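PDB 3HUR: alanine racemase from Oenococcus oeni PSU-1, which belongs to the alanine racemase family and joins an N-terminal TIM-barrel domain to a C-terminal domain built mostly of beta strands. Local coordinates for residues 10-15 and 364-369; 62-67 and 73-78; 149-152 and 156-159. One frame throughout, in Å; residues are numbered along the deposited sequence.

Interaction 1 of 3, residues 10-15 and 364-369. With SO4 (sulfate ion), chain C.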
ATOM      1  N   THR A  10     -14.632  -8.896 -13.454  1.00 24.14           N
ATOM      2  CA  THR A  10     -15.130  -7.701 -12.863  1.00 23.90           C
ATOM      3  C   THR A  10     -15.114  -6.597 -13.907  1.00 24.02           C
ATOM      4  O   THR A  10     -14.362  -6.670 -14.861  1.00 25.35           O
ATOM      5  CB  THR A  10     -14.262  -7.304 -11.676  1.00 24.06           C
ATOM      6  OG1 THR A  10     -12.895  -7.122 -12.105  1.00 25.08           O
ATOM      7  CG2 THR A  10     -14.332  -8.320 -10.592  1.00 21.85           C
ATOM      8  N   TRP A  11     -15.935  -5.578 -13.727  1.00 23.43           N
ATOM      9  CA  TRP A  11     -15.962  -4.448 -14.627  1.00 23.10           C
ATOM     10  C   TRP A  11     -16.729  -3.251 -14.014  1.00 22.80           C
ATOM     11  O   TRP A  11     -17.440  -3.405 -13.016  1.00 22.95           O
ATOM     12  CB  TRP A  11     -16.595  -4.869 -15.951  1.00 22.95           C
ATOM     13  CG  TRP A  11     -18.011  -5.284 -15.859  1.00 24.20           C
ATOM     14  CD1 TRP A  11     -19.105  -4.497 -16.012  1.00 27.39           C
ATOM     15  CD2 TRP A  11     -18.504  -6.614 -15.608  1.00 28.25           C
ATOM     16  NE1 TRP A  11     -20.264  -5.249 -15.842  1.00 29.95           N
ATOM     17  CE2 TRP A  11     -19.912  -6.546 -15.589  1.00 27.06           C
ATOM     18  CE3 TRP A  11     -17.887  -7.856 -15.392  1.00 27.26           C
ATOM     19  CZ2 TRP A  11     -20.698  -7.653 -15.395  1.00 28.84           C
ATOM     20  CZ3 TRP A  11     -18.672  -8.941 -15.165  1.00 28.05           C
ATOM     21  CH2 TRP A  11     -20.064  -8.846 -15.179  1.00 28.38           C
ATOM     22  N   VAL A  12     -16.563  -2.071 -14.606  1.00 22.97           N
ATOM     23  CA  VAL A  12     -17.306  -0.850 -14.227  1.00 22.68           C
ATOM     24  C   VAL A  12     -18.351  -0.661 -15.257  1.00 23.80           C
ATOM     25  O   VAL A  12     -18.039  -0.516 -16.423  1.00 23.32           O
ATOM     26  CB  VAL A  12     -16.489   0.454 -14.280  1.00 22.59           C
ATOM     27  CG1 VAL A  12     -17.390   1.660 -13.898  1.00 18.52           C
ATOM     28  CG2 VAL A  12     -15.293   0.372 -13.370  1.00 23.03           C
ATOM     29  N   SER A  13     -19.595  -0.654 -14.801  1.00 25.24           N
ATOM     30  CA  SER A  13     -20.748  -0.574 -15.656  1.00 25.74           C
ATOM     31  C   SER A  13     -21.218   0.891 -15.626  1.00 26.53           C
ATOM     32  O   SER A  13     -21.481   1.429 -14.564  1.00 26.64           O
ATOM     33  CB  SER A  13     -21.820  -1.505 -15.095  1.00 25.25           C
ATOM     34  OG  SER A  13     -22.999  -1.333 -15.826  1.00 27.30           O
ATOM     35  N   VAL A  14     -21.339   1.495 -16.793  1.00 27.10           N
ATOM     36  CA  VAL A  14     -21.624   2.897 -16.957  1.00 28.01           C
ATOM     37  C   VAL A  14     -22.930   3.077 -17.770  1.00 29.70           C
ATOM     38  O   VAL A  14     -22.999   2.742 -18.951  1.00 31.37           O
ATOM     39  CB  VAL A  14     -20.495   3.586 -17.751  1.00 28.09           C
ATOM     40  CG1 VAL A  14     -20.845   5.055 -17.963  1.00 26.93           C
ATOM     41  CG2 VAL A  14     -19.125   3.407 -17.072  1.00 25.34           C
ATOM     42  N   ASP A  15     -23.961   3.599 -17.138  1.00 30.42           N
ATOM     43  CA  ASP A  15     -25.249   3.757 -17.786  1.00 30.97           C
ATOM     44  C   ASP A  15     -25.361   5.137 -18.454  1.00 31.29           C
ATOM     45  O   ASP A  15     -25.513   6.172 -17.774  1.00 30.92           O
ATOM     46  CB  ASP A  15     -26.328   3.591 -16.733  1.00 31.40           C
ATOM     47  CG  ASP A  15     -27.661   4.036 -17.215  1.00 31.92           C
ATOM     48  OD1 ASP A  15     -27.728   4.544 -18.355  1.00 31.74           O
ATOM     49  OD2 ASP A  15     -28.621   3.894 -16.439  1.00 33.22           O
ATOM     50  N   THR A 364      -8.316   9.062 -12.420  1.00 25.17           N
ATOM     51  CA  THR A 364      -9.340   8.188 -11.846  1.00 24.17           C
ATOM     52  C   THR A 364      -8.839   7.550 -10.560  1.00 22.29           C
ATOM     53  O   THR A 364      -7.628   7.398 -10.349  1.00 21.29           O
ATOM     54  CB  THR A 364      -9.787   7.046 -12.791  1.00 24.23           C
ATOM     55  OG1 THR A 364     -10.932   6.395 -12.214  1.00 28.14           O
ATOM     56  CG2 THR A 364      -8.700   6.034 -12.965  1.00 22.96           C
ATOM     57  N   THR A 365      -9.782   7.291  -9.676  1.00 20.75           N
ATOM     58  CA  THR A 365      -9.548   6.578  -8.433  1.00 21.01           C
ATOM     59  C   THR A 365     -10.556   5.421  -8.354  1.00 21.34           C
ATOM     60  O   THR A 365     -10.759   4.877  -7.270  1.00 21.64           O
ATOM     61  CB  THR A 365      -9.777   7.504  -7.167  1.00 20.82           C
ATOM     62  OG1 THR A 365     -11.150   7.926  -7.160  1.00 19.20           O
ATOM     63  CG2 THR A 365      -8.857   8.710  -7.175  1.00 17.67           C
ATOM     64  N   LEU A 366     -11.238   5.106  -9.465  1.00 21.22           N
ATOM     65  CA  LEU A 366     -12.190   4.011  -9.502  1.00 22.17           C
ATOM     66  C   LEU A 366     -11.641   2.861 -10.389  1.00 22.03           C
ATOM     67  O   LEU A 366     -11.757   2.910 -11.609  1.00 22.11           O
ATOM     68  CB  LEU A 366     -13.548   4.496  -9.995  1.00 22.15           C
ATOM     69  CG  LEU A 366     -14.655   3.441 -10.002  1.00 24.91           C
ATOM     70  CD1 LEU A 366     -15.025   3.031  -8.583  1.00 23.37           C
ATOM     71  CD2 LEU A 366     -15.923   3.847 -10.771  1.00 22.93           C
ATOM     72  N   ALA A 367     -11.033   1.851  -9.754  1.00 21.57           N
ATOM     73  CA  ALA A 367     -10.745   0.530 -10.370  1.00 20.64           C
ATOM     74  C   ALA A 367     -10.137   0.717 -11.717  1.00 20.49           C
ATOM     75  O   ALA A 367     -10.661   0.259 -12.708  1.00 20.49           O
ATOM     76  CB  ALA A 367     -11.991  -0.303 -10.480  1.00 19.42           C
ATOM     77  N   PRO A 368      -9.008   1.384 -11.747  1.00 20.64           N
ATOM     78  CA  PRO A 368      -8.375   1.774 -12.994  1.00 21.55           C
ATOM     79  C   PRO A 368      -7.961   0.621 -13.909  1.00 23.56           C
ATOM     80  O   PRO A 368      -7.775   0.847 -15.129  1.00 23.71           O
ATOM     81  CB  PRO A 368      -7.155   2.575 -12.561  1.00 20.75           C
ATOM     82  CG  PRO A 368      -6.883   2.182 -11.177  1.00 21.22           C
ATOM     83  CD  PRO A 368      -8.144   1.568 -10.571  1.00 20.41           C
ATOM     84  N   ARG A 369      -7.859  -0.589 -13.374  1.00 24.98           N
ATOM     85  CA  ARG A 369      -7.344  -1.681 -14.149  1.00 26.25           C
ATOM     86  C   ARG A 369      -8.402  -2.531 -14.782  1.00 27.53           C
ATOM     87  O   ARG A 369      -8.046  -3.441 -15.524  1.00 28.68           O
ATOM     88  CB  ARG A 369      -6.404  -2.526 -13.300  1.00 27.32           C
ATOM     89  CG  ARG A 369      -5.057  -1.798 -13.067  1.00 28.35           C
ATOM     90  CD  ARG A 369      -4.110  -2.544 -12.162  1.00 32.36           C
ATOM     91  NE  ARG A 369      -4.750  -2.996 -10.942  1.00 37.41           N
ATOM     92  CZ  ARG A 369      -4.477  -4.146 -10.320  1.00 43.30           C
ATOM     93  NH1 ARG A 369      -3.554  -4.988 -10.799  1.00 45.12           N
ATOM     94  NH2 ARG A 369      -5.134  -4.463  -9.203  1.00 45.75           N
TER
HETATM   95  S   SO4 C 396      -7.070  -1.700  -8.591  1.00 51.15           S
HETATM   96  O1  SO4 C 396      -6.991  -3.033  -7.966  1.00 53.24           O
HETATM   97  O2  SO4 C 396      -5.651  -1.309  -8.579  1.00 42.35           O
HETATM   98  O3  SO4 C 396      -7.775  -1.772  -9.937  1.00 44.44           O
HETATM   99  O4  SO4 C 396      -7.882  -0.806  -7.750  1.00 48.03           O
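The flat guanidinium of Arg369 receives the sulfate at its edge, with the sulfur lying in the plane of the group. Its NH2 gives a nearly straight bond (168°) to sulfate O1 at 2.7 Å, while NE points between two oxygens and makes two weak bonds, to O2 at 3.0 Å and O3 at 3.4 Å. The planar cation thus offers neighbouring N-H groups to one anion, an ion probably taken up from the crystallisation liquor. The bend at chi3 (-49°) turns NE and NH2 to the sulfate, which sits between the guanidinium and the loop, its O3 3.4 Å from Pro368 CD. Gly293 N is a further donor to the ion.

Away from the sulfate, the loop packs against strand 10-15 through apolar side chains. Val12 CG1 meets Leu366 CD2 at 4.1 Å as the two side chains cross obliquely; CG1 is anti to the backbone N (chi1 179°), which leaves CG2 to approach Ala367 CB at 4.4 Å. Although it comes so early in the chain, the strand belongs to the mixed sheet of the C-terminal domain, between strand 251-263, antiparallel to it, and strand 372-375, parallel. Branched valine fits such a buried strand position, and a small alanine is consistent with the close approach of the loop. Thr364 OG1 accepts from Leu366 N at 3.1 Å, forming an ST turn that shapes the start of the loop. The carbonyls of Leu366 and Ala367 both bond to the Arg372 guanidinium, and Arg369 of the second subunit packs on Pro368.

Interaction 2 of 3, residues 62-67 and 73-78; sequences DALIVS and LELRQA
Leu64, on strand 63-66, and Leu75, on helix 69-77, have the closest alpha carbons of the two segments, 9.6 Å apart, a spacing that apolar side chains bridge with no hydrogen bond between the backbones. The contact converges on one methyl, Leu75 CD1. Val66 CG1 meets it tip to tip at 3.6 Å, a close approach, whereas Leu64 CD1 lies more loosely beside it at 4.5 Å. Leu75 holds CG anti to its carbonyl carbon (chi1 -76°), and the extended chain beyond carries CD1 across to the strand. A long, branched leucine suits the helix side because it can reach two strand residues at once. On the strand, Leu64 and Val66 fill the layer between strand and helix, while Ile65 faces the other way and packs on Tyr36, Val38 and Trp85 of the adjoining strands.

Strand and helix are the first two elements of a beta-alpha-beta unit in the TIM barrel. Strand 63-66 runs parallel to its neighbours 34-38 and 84-86, and Ala52 of helix 48-57 packs against both Leu64 and Leu75. Next to Leu75 on the helix, Arg76 bonds to the carbonyls of Leu80, Leu82, His101 and Asp102, tying the helix to the segments around strands 84-86 and 103-107.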
ATOM      1  N   ASP A  62     -24.515  21.098 -25.669  1.00 33.21           N
ATOM      2  CA  ASP A  62     -24.305  21.928 -26.851  1.00 33.87           C
ATOM      3  C   ASP A  62     -22.830  22.148 -27.185  1.00 33.93           C
ATOM      4  O   ASP A  62     -22.480  22.659 -28.270  1.00 34.90           O
ATOM      5  CB  ASP A  62     -24.970  23.299 -26.635  1.00 34.19           C
ATOM      6  CG  ASP A  62     -26.375  23.169 -26.062  1.00 36.27           C
ATOM      7  OD1 ASP A  62     -27.302  22.768 -26.813  1.00 39.54           O
ATOM      8  OD2 ASP A  62     -26.532  23.392 -24.849  1.00 34.67           O
ATOM      9  N   ALA A  63     -21.961  21.857 -26.227  1.00 32.80           N
ATOM     10  CA  ALA A  63     -20.528  21.740 -26.506  1.00 31.40           C
ATOM     11  C   ALA A  63     -19.854  20.769 -25.525  1.00 30.38           C
ATOM     12  O   ALA A  63     -20.450  20.272 -24.563  1.00 29.50           O
ATOM     13  CB  ALA A  63     -19.883  23.057 -26.451  1.00 31.13           C
ATOM     14  N   LEU A  64     -18.594  20.518 -25.781  1.00 29.73           N
ATOM     15  CA  LEU A  64     -17.819  19.624 -24.951  1.00 29.12           C
ATOM     16  C   LEU A  64     -16.566  20.362 -24.584  1.00 27.84           C
ATOM     17  O   LEU A  64     -15.982  21.004 -25.438  1.00 27.13           O
ATOM     18  CB  LEU A  64     -17.435  18.359 -25.739  1.00 29.03           C
ATOM     19  CG  LEU A  64     -18.592  17.589 -26.361  1.00 28.63           C
ATOM     20  CD1 LEU A  64     -18.054  16.507 -27.321  1.00 25.63           C
ATOM     21  CD2 LEU A  64     -19.458  17.020 -25.282  1.00 24.28           C
ATOM     22  N   ILE A  65     -16.156  20.263 -23.321  1.00 27.70           N
ATOM     23  CA  ILE A  65     -14.871  20.855 -22.862  1.00 27.59           C
ATOM     24  C   ILE A  65     -13.935  19.717 -22.391  1.00 27.47           C
ATOM     25  O   ILE A  65     -14.359  18.809 -21.665  1.00 27.36           O
ATOM     26  CB  ILE A  65     -15.098  21.845 -21.678  1.00 27.38           C
ATOM     27  CG1 ILE A  65     -16.215  22.852 -22.009  1.00 28.53           C
ATOM     28  CG2 ILE A  65     -13.828  22.562 -21.347  1.00 27.34           C
ATOM     29  CD1 ILE A  65     -16.603  23.918 -20.863  1.00 26.16           C
ATOM     30  N   VAL A  66     -12.684  19.778 -22.822  1.00 27.77           N
ATOM     31  CA  VAL A  66     -11.680  18.790 -22.499  1.00 27.91           C
ATOM     32  C   VAL A  66     -10.364  19.511 -22.171  1.00 29.73           C
ATOM     33  O   VAL A  66     -10.282  20.740 -22.355  1.00 29.23           O
ATOM     34  CB  VAL A  66     -11.477  17.742 -23.646  1.00 27.36           C
ATOM     35  CG1 VAL A  66     -12.808  17.015 -23.997  1.00 25.32           C
ATOM     36  CG2 VAL A  66     -10.884  18.364 -24.811  1.00 23.61           C
ATOM     37  N   SER A  67      -9.367  18.749 -21.672  1.00 31.33           N
ATOM     38  CA  SER A  67      -8.116  19.311 -21.081  1.00 33.49           C
ATOM     39  C   SER A  67      -6.889  19.284 -21.979  1.00 33.25           C
ATOM     40  O   SER A  67      -5.868  19.832 -21.652  1.00 32.57           O
ATOM     41  CB  SER A  67      -7.746  18.534 -19.811  1.00 34.20           C
ATOM     42  OG  SER A  67      -8.928  18.199 -19.055  1.00 39.07           O
ATOM     43  N   LEU A  73      -8.915  16.113 -30.782  1.00 30.45           N
ATOM     44  CA  LEU A  73      -8.640  15.402 -32.036  1.00 31.48           C
ATOM     45  C   LEU A  73      -9.233  13.990 -32.070  1.00 31.81           C
ATOM     46  O   LEU A  73      -9.863  13.634 -33.043  1.00 31.98           O
ATOM     47  CB  LEU A  73      -7.127  15.400 -32.330  1.00 31.48           C
ATOM     48  CG  LEU A  73      -6.532  16.829 -32.490  1.00 33.09           C
ATOM     49  CD1 LEU A  73      -5.113  16.859 -33.033  1.00 33.08           C
ATOM     50  CD2 LEU A  73      -7.378  17.700 -33.356  1.00 30.95           C
ATOM     51  N   GLU A  74      -9.110  13.236 -30.981  1.00 32.51           N
ATOM     52  CA  GLU A  74      -9.715  11.925 -30.890  1.00 33.38           C
ATOM     53  C   GLU A  74     -11.210  11.958 -30.937  1.00 32.48           C
ATOM     54  O   GLU A  74     -11.838  11.099 -31.509  1.00 33.55           O
ATOM     55  CB  GLU A  74      -9.359  11.248 -29.552  1.00 35.02           C
ATOM     56  CG  GLU A  74      -7.961  10.629 -29.384  1.00 38.92           C
ATOM     57  CD  GLU A  74      -7.758  10.082 -27.934  1.00 44.67           C
ATOM     58  OE1 GLU A  74      -8.224   8.943 -27.573  1.00 47.93           O
ATOM     59  OE2 GLU A  74      -7.167  10.834 -27.153  1.00 44.27           O
ATOM     60  N   LEU A  75     -11.806  12.867 -30.202  1.00 32.63           N
ATOM     61  CA  LEU A  75     -13.239  13.042 -30.261  1.00 32.34           C
ATOM     62  C   LEU A  75     -13.655  13.318 -31.733  1.00 32.97           C
ATOM     63  O   LEU A  75     -14.649  12.778 -32.223  1.00 32.21           O
ATOM     64  CB  LEU A  75     -13.657  14.176 -29.311  1.00 32.15           C
ATOM     65  CG  LEU A  75     -13.698  13.909 -27.780  1.00 30.86           C
ATOM     66  CD1 LEU A  75     -13.807  15.219 -26.967  1.00 28.46           C
ATOM     67  CD2 LEU A  75     -14.908  13.025 -27.445  1.00 28.71           C
ATOM     68  N   ARG A  76     -12.868  14.117 -32.451  1.00 33.95           N
ATOM     69  CA  ARG A  76     -13.213  14.460 -33.845  1.00 35.70           C
ATOM     70  C   ARG A  76     -13.175  13.224 -34.715  1.00 37.10           C
ATOM     71  O   ARG A  76     -14.111  12.961 -35.450  1.00 36.94           O
ATOM     72  CB  ARG A  76     -12.286  15.541 -34.425  1.00 35.20           C
ATOM     73  CG  ARG A  76     -12.537  16.909 -33.875  1.00 35.10           C
ATOM     74  CD  ARG A  76     -13.898  17.434 -34.333  1.00 34.86           C
ATOM     75  NE  ARG A  76     -14.166  18.785 -33.815  1.00 31.01           N
ATOM     76  CZ  ARG A  76     -15.327  19.157 -33.319  1.00 29.83           C
ATOM     77  NH1 ARG A  76     -16.324  18.306 -33.255  1.00 33.00           N
ATOM     78  NH2 ARG A  76     -15.498  20.367 -32.843  1.00 33.24           N
ATOM     79  N   GLN A  77     -12.085  12.463 -34.593  1.00 38.79           N
ATOM     80  CA  GLN A  77     -11.983  11.152 -35.193  1.00 39.92           C
ATOM     81  C   GLN A  77     -13.167  10.254 -34.899  1.00 39.48           C
ATOM     82  O   GLN A  77     -13.503   9.421 -35.734  1.00 39.56           O
ATOM     83  CB  GLN A  77     -10.761  10.410 -34.680  1.00 40.81           C
ATOM     84  CG  GLN A  77      -9.455  10.747 -35.353  1.00 44.49           C
ATOM     85  CD  GLN A  77      -8.430   9.615 -35.178  1.00 48.36           C
ATOM     86  OE1 GLN A  77      -8.506   8.816 -34.213  1.00 51.59           O
ATOM     87  NE2 GLN A  77      -7.476   9.542 -36.103  1.00 46.03           N
ATOM     88  N   ALA A  78     -13.766  10.359 -33.712  1.00 39.10           N
ATOM     89  CA  ALA A  78     -14.900   9.480 -33.357  1.00 38.52           C
ATOM     90  C   ALA A  78     -16.230  10.006 -33.849  1.00 39.03           C
ATOM     91  O   ALA A  78     -17.279   9.486 -33.451  1.00 38.39           O
ATOM     92  CB  ALA A  78     -14.943   9.245 -31.889  1.00 37.86           C
TER

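Interaction 3 of 3, residues 149-152 and 156-159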
ATOM      1  N   LYS A 149     -12.029  45.223 -27.941  1.00 50.02           N
ATOM      2  CA  LYS A 149     -11.708  46.016 -29.134  1.00 49.97           C
ATOM      3  C   LYS A 149     -11.010  45.182 -30.172  1.00 49.04           C
ATOM      4  O   LYS A 149     -11.402  45.235 -31.319  1.00 49.50           O
ATOM      5  CB  LYS A 149     -10.814  47.245 -28.807  1.00 50.35           C
ATOM      6  N   ILE A 150      -9.975  44.430 -29.784  1.00 48.27           N
ATOM      7  CA  ILE A 150      -9.196  43.654 -30.761  1.00 47.48           C
ATOM      8  C   ILE A 150     -10.032  42.566 -31.351  1.00 47.84           C
ATOM      9  O   ILE A 150      -9.952  42.315 -32.545  1.00 48.49           O
ATOM     10  CB  ILE A 150      -7.928  43.040 -30.185  1.00 47.47           C
ATOM     11  CG1 ILE A 150      -6.950  44.148 -29.800  1.00 45.71           C
ATOM     12  CG2 ILE A 150      -7.274  42.062 -31.221  1.00 46.28           C
ATOM     13  CD1 ILE A 150      -5.873  43.712 -28.844  1.00 45.30           C
ATOM     14  N   ILE A 151     -10.875  41.956 -30.531  1.00 48.70           N
ATOM     15  CA  ILE A 151     -11.797  40.912 -30.996  1.00 49.35           C
ATOM     16  C   ILE A 151     -12.851  41.442 -31.938  1.00 50.52           C
ATOM     17  O   ILE A 151     -13.025  40.916 -33.026  1.00 50.44           O
ATOM     18  CB  ILE A 151     -12.499  40.188 -29.803  1.00 49.39           C
ATOM     19  CG1 ILE A 151     -11.545  39.156 -29.184  1.00 48.37           C
ATOM     20  CG2 ILE A 151     -13.807  39.526 -30.247  1.00 47.74           C
ATOM     21  CD1 ILE A 151     -11.721  38.951 -27.681  1.00 47.34           C
ATOM     22  N   ASP A 152     -13.580  42.468 -31.496  1.00 52.26           N
ATOM     23  CA  ASP A 152     -14.610  43.117 -32.336  1.00 52.86           C
ATOM     24  C   ASP A 152     -14.055  43.545 -33.690  1.00 52.80           C
ATOM     25  O   ASP A 152     -14.594  43.202 -34.742  1.00 52.33           O
ATOM     26  CB  ASP A 152     -15.189  44.329 -31.616  1.00 53.14           C
ATOM     27  CG  ASP A 152     -16.183  43.948 -30.541  1.00 54.57           C
ATOM     28  OD1 ASP A 152     -16.681  42.804 -30.554  1.00 57.65           O
ATOM     29  OD2 ASP A 152     -16.488  44.809 -29.693  1.00 56.64           O
ATOM     30  N   GLN A 156     -12.527  37.475 -38.038  1.00 49.03           N
ATOM     31  CA  GLN A 156     -12.066  36.090 -37.967  1.00 48.79           C
ATOM     32  C   GLN A 156     -12.068  35.531 -36.502  1.00 47.75           C
ATOM     33  O   GLN A 156     -12.015  34.325 -36.331  1.00 48.03           O
ATOM     34  CB  GLN A 156     -10.676  35.933 -38.619  1.00 48.95           C
ATOM     35  CG  GLN A 156     -10.716  35.942 -40.139  1.00 50.14           C
ATOM     36  CD  GLN A 156      -9.363  35.707 -40.786  1.00 52.81           C
ATOM     37  OE1 GLN A 156      -8.668  36.657 -41.169  1.00 53.51           O
ATOM     38  NE2 GLN A 156      -8.979  34.436 -40.915  1.00 52.59           N
ATOM     39  N   LEU A 157     -12.102  36.390 -35.478  1.00 45.95           N
ATOM     40  CA  LEU A 157     -12.252  35.940 -34.087  1.00 44.85           C
ATOM     41  C   LEU A 157     -13.720  35.834 -33.730  1.00 43.96           C
ATOM     42  O   LEU A 157     -14.475  36.757 -33.923  1.00 45.10           O
ATOM     43  CB  LEU A 157     -11.554  36.873 -33.100  1.00 43.90           C
ATOM     44  CG  LEU A 157     -10.035  36.907 -33.271  1.00 42.89           C
ATOM     45  CD1 LEU A 157      -9.420  37.968 -32.334  1.00 38.66           C
ATOM     46  CD2 LEU A 157      -9.432  35.497 -33.021  1.00 40.76           C
ATOM     47  N   ASP A 158     -14.125  34.700 -33.205  1.00 42.96           N
ATOM     48  CA  ASP A 158     -15.493  34.515 -32.834  1.00 42.28           C
ATOM     49  C   ASP A 158     -15.503  34.254 -31.342  1.00 41.25           C
ATOM     50  O   ASP A 158     -15.008  33.248 -30.896  1.00 42.20           O
ATOM     51  CB  ASP A 158     -16.054  33.352 -33.611  1.00 42.42           C
ATOM     52  CG  ASP A 158     -17.409  32.985 -33.175  1.00 44.13           C
ATOM     53  OD1 ASP A 158     -17.938  33.686 -32.302  1.00 45.74           O
ATOM     54  OD2 ASP A 158     -17.942  31.980 -33.697  1.00 48.83           O
ATOM     55  N   LEU A 159     -16.043  35.186 -30.575  1.00 39.52           N
ATOM     56  CA  LEU A 159     -16.083  35.067 -29.143  1.00 37.94           C
ATOM     57  C   LEU A 159     -17.138  34.036 -28.753  1.00 37.06           C
ATOM     58  O   LEU A 159     -18.317  34.216 -28.992  1.00 36.40           O
ATOM     59  CB  LEU A 159     -16.414  36.411 -28.548  1.00 37.69           C
ATOM     60  CG  LEU A 159     -16.304  36.540 -27.046  1.00 38.26           C
ATOM     61  CD1 LEU A 159     -14.947  36.110 -26.551  1.00 35.80           C
ATOM     62  CD2 LEU A 159     -16.598  38.006 -26.678  1.00 37.60           C
TER
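Leu157 lays its CD1 methyl against Ile151 where helix 141-153 turns back into strand 157-163, the closing half of a beta-alpha-beta unit of the TIM barrel. This is the tight side of the contact. The alpha carbons of Ile151 and Leu157 are 5.9 Å apart, because only a short turn separates helix from strand. The two side chains cross at about a right angle, and Leu157 CD1 touches both CG1 and CA of Ile151 at 4.0 Å, thus packing on the helix backbone as well as on the side chain. With CG anti to its carbonyl carbon (chi1 -65°), Leu157 directs that methyl at the helix. Leucine and isoleucine suit these buried places, and Leu113 of helix 110-114 packs on both. Farther along the strand, Leu159 meets the helix through CB, 4.4 Å from Ile151 CG2, the branch anti to the backbone N; it also packs on Leu127, Phe196 and Leu200.

The other side is looser. Asp152, exposed on the helix, suits a position beside solvent and makes a salt bridge with Lys148. At the start of the strand segment, the amide NE2 of Gln156 bonds to the carbonyls of Phe119 and Gly121. The end of the Ile150 side chain leads away from the strand and touches Gln114, and Ile150 comes near mainly through its backbone, its O lying 4.4 Å from Leu157 CD1.

In the fold
Along the chain, interaction 2 precedes interaction 3, and both are nested inside the long loop that interaction 1 closes. The centres of interactions 2 and 3 lie about 23 Å apart, and both reach the parallel sheet of the TIM barrel, in which strands 84-86, 103-107 and 123-128, going one way round the barrel, separate strand 63-66 from strand 157-163. Interaction 1 belongs to the mixed sheet of the C-terminal domain, where strand 10-15 joins strands from the far end of the sequence; its centre is about 22 Å from that of interaction 2 and about 43 Å from that of interaction 3, which lies on the opposite side of the chain's centre. The chain thus begins and ends in one domain with the barrel inserted between. Segments of interactions 1 and 2 also touch the second subunit.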